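Local coordinates for periplasmic His/Glu/Gln/Arg/opine family-binding protein (Silicibacter pomeroyi, PDB 3I6V) that probably serves as the periplasmic solute-binding component of an amino-acid ABC transporter, holding a lysine in the cleft between its two lobes, at residues V109-I121 and N143-Y155. Numbering follows the deposited sequence. Where two conformers were deposited one is given.
With LYS (lysine), chain B.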
ATOM      1  N   VAL A 109       8.452 -16.737   7.406  1.00 29.93           N
ATOM      2  CA  VAL A 109       8.140 -15.314   7.341  1.00 27.67           C
ATOM      3  C   VAL A 109       6.816 -15.119   6.603  1.00 27.53           C
ATOM      4  O   VAL A 109       6.619 -15.642   5.513  1.00 27.88           O
ATOM      5  CB  VAL A 109       9.311 -14.446   6.772  1.00 28.15           C
ATOM      6  CG1 VAL A 109       8.947 -12.961   6.794  1.00 24.88           C
ATOM      7  CG2 VAL A 109      10.583 -14.621   7.610  1.00 26.87           C
ATOM      8  N   ALA A 110       5.883 -14.451   7.275  1.00 26.03           N
ATOM      9  CA  ALA A 110       4.582 -14.136   6.705  1.00 25.32           C
ATOM     10  C   ALA A 110       4.699 -12.887   5.809  1.00 23.43           C
ATOM     11  O   ALA A 110       5.397 -11.937   6.138  1.00 22.04           O
ATOM     12  CB  ALA A 110       3.553 -13.863   7.822  1.00 24.85           C
ATOM     13  N   ALA A 111       3.997 -12.910   4.685  1.00 22.62           N
ATOM     14  CA  ALA A 111       3.888 -11.708   3.836  1.00 21.94           C
ATOM     15  C   ALA A 111       2.558 -11.788   3.127  1.00 21.66           C
ATOM     16  O   ALA A 111       2.042 -12.886   2.840  1.00 22.37           O
ATOM     17  CB  ALA A 111       5.033 -11.638   2.798  1.00 20.77           C
ATOM     18  N   GLN A 112       2.003 -10.634   2.818  1.00 21.57           N
ATOM     19  CA  GLN A 112       0.806 -10.603   1.986  1.00 20.89           C
ATOM     20  C   GLN A 112       1.062 -11.113   0.572  1.00 22.00           C
ATOM     21  O   GLN A 112       2.081 -10.769  -0.066  1.00 22.41           O
ATOM     22  CB  GLN A 112       0.192  -9.197   1.961  1.00 19.79           C
ATOM     23  CG  GLN A 112      -1.119  -9.125   1.124  1.00 19.78           C
ATOM     24  CD  GLN A 112      -1.855  -7.807   1.278  1.00 18.75           C
ATOM     25  OE1 GLN A 112      -1.265  -6.791   1.588  1.00 23.48           O
ATOM     26  NE2 GLN A 112      -3.160  -7.832   1.081  1.00 20.48           N
ATOM     27  N   THR A 113       0.113 -11.899   0.061  1.00 21.78           N
ATOM     28  CA  THR A 113       0.180 -12.416  -1.299  1.00 23.96           C
ATOM     29  C   THR A 113       0.289 -11.291  -2.331  1.00 22.47           C
ATOM     30  O   THR A 113      -0.243 -10.218  -2.116  1.00 22.85           O
ATOM     31  CB  THR A 113      -1.099 -13.239  -1.657  1.00 24.45           C
ATOM     32  OG1 THR A 113      -1.306 -14.235  -0.648  1.00 32.76           O
ATOM     33  CG2 THR A 113      -0.900 -13.956  -2.916  1.00 25.92           C
ATOM     34  N   ALA A 114       0.965 -11.560  -3.441  1.00 20.81           N
ATOM     35  CA  ALA A 114       1.059 -10.596  -4.554  1.00 20.30           C
ATOM     36  C   ALA A 114       1.651  -9.240  -4.157  1.00 19.36           C
ATOM     37  O   ALA A 114       1.166  -8.206  -4.618  1.00 18.67           O
ATOM     38  CB  ALA A 114      -0.352 -10.394  -5.263  1.00 19.57           C
ATOM     39  N   THR A 115       2.678  -9.241  -3.302  1.00 18.99           N
ATOM     40  CA  THR A 115       3.343  -7.986  -2.934  1.00 19.41           C
ATOM     41  C   THR A 115       4.853  -8.073  -3.202  1.00 18.75           C
ATOM     42  O   THR A 115       5.414  -9.168  -3.366  1.00 17.94           O
ATOM     43  CB  THR A 115       3.170  -7.639  -1.426  1.00 18.97           C
ATOM     44  OG1 THR A 115       3.704  -8.686  -0.632  1.00 18.85           O
ATOM     45  CG2 THR A 115       1.666  -7.367  -1.060  1.00 18.96           C
ATOM     46  N   ILE A 116       5.513  -6.920  -3.195  1.00 19.15           N
ATOM     47  CA  ILE A 116       6.966  -6.913  -3.383  1.00 18.45           C
ATOM     48  C   ILE A 116       7.614  -7.585  -2.185  1.00 18.68           C
ATOM     49  O   ILE A 116       8.678  -8.205  -2.314  1.00 17.65           O
ATOM     50  CB  ILE A 116       7.499  -5.495  -3.623  1.00 18.91           C
ATOM     51  CG1 ILE A 116       7.212  -4.582  -2.422  1.00 17.79           C
ATOM     52  CG2 ILE A 116       6.856  -4.922  -4.901  1.00 18.60           C
ATOM     53  CD1 ILE A 116       7.515  -3.114  -2.646  1.00 20.85           C
ATOM     54  N   GLN A 117       6.945  -7.495  -1.026  1.00 19.69           N
ATOM     55  CA  GLN A 117       7.479  -8.109   0.215  1.00 18.34           C
ATOM     56  C   GLN A 117       7.451  -9.615   0.106  1.00 19.10           C
ATOM     57  O   GLN A 117       8.453 -10.286   0.407  1.00 20.00           O
ATOM     58  CB  GLN A 117       6.748  -7.599   1.474  1.00 19.11           C
ATOM     59  CG  GLN A 117       7.133  -6.148   1.842  1.00 17.61           C
ATOM     60  CD  GLN A 117       6.325  -5.120   1.054  1.00 17.70           C
ATOM     61  OE1 GLN A 117       5.385  -5.489   0.339  1.00 18.07           O
ATOM     62  NE2 GLN A 117       6.689  -3.827   1.170  1.00 19.49           N
ATOM     63  N   ALA A 118       6.334 -10.165  -0.364  1.00 18.58           N
ATOM     64  CA  ALA A 118       6.297 -11.596  -0.658  1.00 18.28           C
ATOM     65  C   ALA A 118       7.379 -11.992  -1.685  1.00 18.84           C
ATOM     66  O   ALA A 118       8.031 -13.003  -1.506  1.00 18.40           O
ATOM     67  CB  ALA A 118       4.915 -12.031  -1.172  1.00 17.79           C
ATOM     68  N   GLY A 119       7.546 -11.224  -2.749  1.00 18.57           N
ATOM     69  CA  GLY A 119       8.612 -11.523  -3.745  1.00 20.29           C
ATOM     70  C   GLY A 119      10.021 -11.569  -3.133  1.00 20.62           C
ATOM     71  O   GLY A 119      10.817 -12.460  -3.441  1.00 20.76           O
ATOM     72  N   TYR A 120      10.310 -10.625  -2.244  1.00 20.81           N
ATOM     73  CA  TYR A 120      11.619 -10.517  -1.591  1.00 20.46           C
ATOM     74  C   TYR A 120      11.839 -11.717  -0.694  1.00 21.12           C
ATOM     75  O   TYR A 120      12.921 -12.315  -0.697  1.00 20.48           O
ATOM     76  CB  TYR A 120      11.672  -9.219  -0.770  1.00 20.35           C
ATOM     77  CG  TYR A 120      12.949  -9.031   0.029  1.00 20.57           C
ATOM     78  CD1 TYR A 120      14.025  -8.325  -0.494  1.00 19.87           C
ATOM     79  CD2 TYR A 120      13.061  -9.541   1.329  1.00 21.65           C
ATOM     80  CE1 TYR A 120      15.214  -8.139   0.256  1.00 21.26           C
ATOM     81  CE2 TYR A 120      14.233  -9.357   2.093  1.00 22.65           C
ATOM     82  CZ  TYR A 120      15.305  -8.666   1.554  1.00 24.17           C
ATOM     83  OH  TYR A 120      16.461  -8.496   2.326  1.00 24.64           O
ATOM     84  N   ILE A 121      10.815 -12.092   0.076  1.00 22.21           N
ATOM     85  CA  ILE A 121      10.957 -13.272   0.934  1.00 22.15           C
ATOM     86  C   ILE A 121      11.084 -14.564   0.127  1.00 22.12           C
ATOM     87  O   ILE A 121      11.888 -15.443   0.493  1.00 22.39           O
ATOM     88  CB  ILE A 121       9.815 -13.382   1.971  1.00 22.60           C
ATOM     89  CG1 ILE A 121       9.821 -12.148   2.877  1.00 20.91           C
ATOM     90  CG2 ILE A 121       9.919 -14.719   2.743  1.00 22.32           C
ATOM     91  CD1 ILE A 121      11.140 -11.931   3.722  1.00 19.22           C
ATOM     92  N   ASN A 143       0.019 -15.206  16.850  1.00 38.70           N
ATOM     93  CA  ASN A 143      -0.384 -16.538  17.285  0.50 39.26           C
ATOM     94  C   ASN A 143       0.708 -17.614  17.118  1.00 39.66           C
ATOM     95  O   ASN A 143       0.475 -18.799  17.368  1.00 39.56           O
ATOM     96  CB  ASN A 143      -1.708 -16.926  16.612  0.50 39.18           C
ATOM     97  CG  ASN A 143      -2.822 -15.924  16.905  0.50 39.28           C
ATOM     98  OD1 ASN A 143      -2.890 -15.361  18.002  0.50 39.72           O
ATOM     99  ND2 ASN A 143      -3.680 -15.678  15.921  0.50 38.52           N
ATOM    100  N   GLY A 144       1.909 -17.185  16.706  1.00 40.18           N
ATOM    101  CA  GLY A 144       3.080 -18.079  16.606  1.00 40.41           C
ATOM    102  C   GLY A 144       3.169 -18.982  15.392  1.00 40.75           C
ATOM    103  O   GLY A 144       4.078 -19.804  15.305  1.00 40.95           O
ATOM    104  N   GLU A 145       2.242 -18.848  14.448  1.00 40.36           N
ATOM    105  CA  GLU A 145       2.324 -19.607  13.198  1.00 41.03           C
ATOM    106  C   GLU A 145       3.532 -19.172  12.327  1.00 39.64           C
ATOM    107  O   GLU A 145       4.019 -19.935  11.501  1.00 39.81           O
ATOM    108  CB  GLU A 145       1.008 -19.534  12.395  1.00 41.94           C
ATOM    109  CG  GLU A 145       1.199 -19.941  10.905  1.00 46.87           C
ATOM    110  CD  GLU A 145      -0.042 -19.781  10.000  1.00 51.25           C
ATOM    111  OE1 GLU A 145      -1.105 -19.279  10.453  1.00 53.26           O
ATOM    112  OE2 GLU A 145       0.070 -20.174   8.814  1.00 51.70           O
ATOM    113  N   ALA A 146       4.014 -17.951  12.526  1.00 38.40           N
ATOM    114  CA  ALA A 146       5.155 -17.465  11.770  1.00 37.20           C
ATOM    115  C   ALA A 146       6.139 -16.763  12.688  1.00 36.30           C
ATOM    116  O   ALA A 146       5.744 -16.089  13.648  1.00 36.29           O
ATOM    117  CB  ALA A 146       4.691 -16.517  10.639  1.00 36.77           C
ATOM    118  N   ASP A 147       7.422 -16.913  12.374  1.00 35.12           N
ATOM    119  CA  ASP A 147       8.524 -16.260  13.106  1.00 33.49           C
ATOM    120  C   ASP A 147       8.543 -14.735  13.031  1.00 31.95           C
ATOM    121  O   ASP A 147       8.958 -14.046  13.972  1.00 31.55           O
ATOM    122  CB  ASP A 147       9.866 -16.857  12.616  1.00 34.61           C
ATOM    123  CG  ASP A 147      10.001 -18.338  12.976  1.00 37.42           C
ATOM    124  OD1 ASP A 147      10.023 -19.223  12.077  1.00 38.87           O
ATOM    125  OD2 ASP A 147      10.026 -18.616  14.197  1.00 40.57           O
ATOM    126  N   ALA A 148       8.123 -14.193  11.888  1.00 30.05           N
ATOM    127  CA  ALA A 148       8.058 -12.754  11.712  1.00 28.11           C
ATOM    128  C   ALA A 148       7.180 -12.425  10.503  1.00 26.19           C
ATOM    129  O   ALA A 148       6.805 -13.303   9.735  1.00 26.75           O
ATOM    130  CB  ALA A 148       9.472 -12.158  11.530  1.00 29.38           C
ATOM    131  N   VAL A 149       6.859 -11.158  10.360  1.00 24.96           N
ATOM    132  CA  VAL A 149       6.149 -10.671   9.179  1.00 23.98           C
ATOM    133  C   VAL A 149       7.068  -9.655   8.510  1.00 23.10           C
ATOM    134  O   VAL A 149       7.724  -8.860   9.201  1.00 24.59           O
ATOM    135  CB  VAL A 149       4.780 -10.006   9.542  1.00 23.26           C
ATOM    136  CG1 VAL A 149       4.974  -8.953  10.646  1.00 22.32           C
ATOM    137  CG2 VAL A 149       4.134  -9.376   8.300  1.00 22.44           C
ATOM    138  N   PHE A 150       7.095  -9.672   7.177  1.00 21.88           N
ATOM    139  CA  PHE A 150       7.845  -8.672   6.401  1.00 21.12           C
ATOM    140  C   PHE A 150       6.834  -7.861   5.595  1.00 20.00           C
ATOM    141  O   PHE A 150       6.101  -8.417   4.785  1.00 19.92           O
ATOM    142  CB  PHE A 150       8.835  -9.401   5.482  1.00 20.10           C
ATOM    143  CG  PHE A 150       9.778  -8.490   4.724  1.00 20.88           C
ATOM    144  CD1 PHE A 150      10.702  -7.687   5.406  1.00 20.25           C
ATOM    145  CD2 PHE A 150       9.754  -8.466   3.324  1.00 17.43           C
ATOM    146  CE1 PHE A 150      11.589  -6.857   4.692  1.00 21.97           C
ATOM    147  CE2 PHE A 150      10.623  -7.662   2.591  1.00 18.66           C
ATOM    148  CZ  PHE A 150      11.550  -6.849   3.273  1.00 19.44           C
ATOM    149  N   ALA A 151       6.799  -6.553   5.824  1.00 19.97           N
ATOM    150  CA  ALA A 151       5.753  -5.706   5.274  1.00 20.77           C
ATOM    151  C   ALA A 151       6.224  -4.288   5.190  1.00 21.60           C
ATOM    152  O   ALA A 151       7.318  -3.952   5.633  1.00 22.73           O
ATOM    153  CB  ALA A 151       4.462  -5.775   6.193  1.00 20.65           C
ATOM    154  N   ASP A 152       5.368  -3.436   4.653  1.00 22.33           N
ATOM    155  CA  ASP A 152       5.671  -2.030   4.516  1.00 23.28           C
ATOM    156  C   ASP A 152       5.830  -1.408   5.895  1.00 24.36           C
ATOM    157  O   ASP A 152       4.990  -1.664   6.807  1.00 23.75           O
ATOM    158  CB  ASP A 152       4.521  -1.377   3.792  1.00 23.03           C
ATOM    159  CG  ASP A 152       4.722   0.068   3.585  1.00 27.83           C
ATOM    160  OD1 ASP A 152       5.439   0.437   2.623  1.00 25.95           O
ATOM    161  OD2 ASP A 152       4.106   0.839   4.365  1.00 31.07           O
ATOM    162  N   ARG A 153       6.893  -0.613   6.055  1.00 23.47           N
ATOM    163  CA  ARG A 153       7.230  -0.029   7.335  1.00 25.09           C
ATOM    164  C   ARG A 153       6.116   0.912   7.808  1.00 25.97           C
ATOM    165  O   ARG A 153       5.793   0.939   9.006  1.00 26.20           O
ATOM    166  CB  ARG A 153       8.564   0.731   7.301  1.00 25.38           C
ATOM    167  CG  ARG A 153       8.983   1.244   8.710  1.00 27.93           C
ATOM    168  CD  ARG A 153      10.383   1.909   8.759  1.00 30.49           C
ATOM    169  NE  ARG A 153      10.545   2.449  10.098  1.00 34.31           N
ATOM    170  CZ  ARG A 153      10.987   1.753  11.142  1.00 33.58           C
ATOM    171  NH1 ARG A 153      11.386   0.487  11.014  1.00 31.56           N
ATOM    172  NH2 ARG A 153      11.064   2.345  12.321  1.00 35.38           N
ATOM    173  N   ASP A 154       5.537   1.690   6.900  1.00 26.05           N
ATOM    174  CA  ASP A 154       4.499   2.599   7.335  1.00 27.86           C
ATOM    175  C   ASP A 154       3.203   1.917   7.770  1.00 27.60           C
ATOM    176  O   ASP A 154       2.447   2.484   8.579  1.00 27.82           O
ATOM    177  CB  ASP A 154       4.267   3.709   6.324  1.00 28.71           C
ATOM    178  CG  ASP A 154       5.450   4.677   6.271  1.00 33.74           C
ATOM    179  OD1 ASP A 154       6.423   4.480   7.034  1.00 37.08           O
ATOM    180  OD2 ASP A 154       5.412   5.607   5.466  1.00 38.60           O
ATOM    181  N   TYR A 155       2.966   0.708   7.255  1.00 25.71           N
ATOM    182  CA  TYR A 155       1.853  -0.098   7.710  1.00 25.14           C
ATOM    183  C   TYR A 155       2.183  -0.609   9.134  1.00 25.19           C
ATOM    184  O   TYR A 155       1.321  -0.586  10.054  1.00 24.04           O
ATOM    185  CB  TYR A 155       1.609  -1.268   6.747  1.00 24.31           C
ATOM    186  CG  TYR A 155       0.620  -2.299   7.271  1.00 25.22           C
ATOM    187  CD1 TYR A 155      -0.743  -1.992   7.425  1.00 25.12           C
ATOM    188  CD2 TYR A 155       1.050  -3.577   7.614  1.00 25.53           C
ATOM    189  CE1 TYR A 155      -1.655  -2.964   7.909  1.00 25.48           C
ATOM    190  CE2 TYR A 155       0.176  -4.532   8.084  1.00 26.55           C
ATOM    191  CZ  TYR A 155      -1.163  -4.225   8.253  1.00 27.61           C
ATOM    192  OH  TYR A 155      -1.969  -5.214   8.765  1.00 28.36           O
TER
HETATM  193  N   LYS B   1       3.660  -1.522  -1.508  1.00 19.25           N
HETATM  194  CA  LYS B   1       3.727  -3.019  -1.457  1.00 19.15           C
HETATM  195  C   LYS B   1       3.429  -3.623  -2.811  1.00 19.85           C
HETATM  196  O   LYS B   1       3.025  -2.882  -3.717  1.00 20.69           O
HETATM  197  CB  LYS B   1       2.738  -3.571  -0.401  1.00 18.75           C
HETATM  198  CG  LYS B   1       1.258  -3.369  -0.731  1.00 17.98           C
HETATM  199  CD  LYS B   1       0.371  -3.899   0.448  1.00 20.74           C
HETATM  200  CE  LYS B   1      -1.170  -3.804   0.150  1.00 20.73           C
HETATM  201  NZ  LYS B   1      -1.982  -4.239   1.398  1.00 20.25           N
HETATM  202  OXT LYS B   1       3.567  -4.865  -3.011  1.00 20.47           O
HETATM  203  O   HOH W   1       3.545  -8.308   3.716  1.00 18.07           O
HETATM  204  O   HOH W   2       5.939  -1.232   0.569  1.00 22.45           O
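Parallel strands 108-112 and 148-152 are neighbours in the mixed sheet of one lobe of this family 3 solute-binding protein, and their carboxyl ends open on the lysine site. Ala110 joins them through both backbone polar atoms: its N donates to Ala148 O at 2.9 Å, and its O accepts from Phe150 N in a nearly straight bond. The methyl of Ala110 meets Ala146 CB at 4.0 Å and also touches Phe131, a place where a small side chain fits. Beyond Ala111 the strands splay, and a water bridges Gln112 N and Phe150 O.

Helix 116-123 packs over the sheet through Phe150. With CG anti to the backbone N (chi1 -174°), its ring reaches Gln117 CB, Ile121 and Tyr120; the planes of the two aromatic rings are tilted by 27° and offset so that they hardly overlap, with centroids 4.9 Å apart, and Tyr96 adds a third ring.

As in related binding proteins, the helix start faces the ligand carboxylate: Ile116 N donates to lysine OXT at 2.8 Å. Thr115 is the N-cap, its OG1 accepting from Ala118 N at 3.0 Å while donating to Gln112 O. A valine in its place would probably leave Ala118 N without its cap and the Gln112-Thr115 turn less firmly fixed beside the carboxylate. Gln112, extended, offers OE1 to lysine NZ at 2.7 Å, while Glu12 and Ala132 hold its NE2. Gln117, bent at chi2 (84°), lays CG against Ala151 CA and turns NE2 to Ser94 and to a water shared by Asp152 OD1 and the ligand's amino N; Asp152 OD2 is hydrogen-bonded to Tyr18 OH.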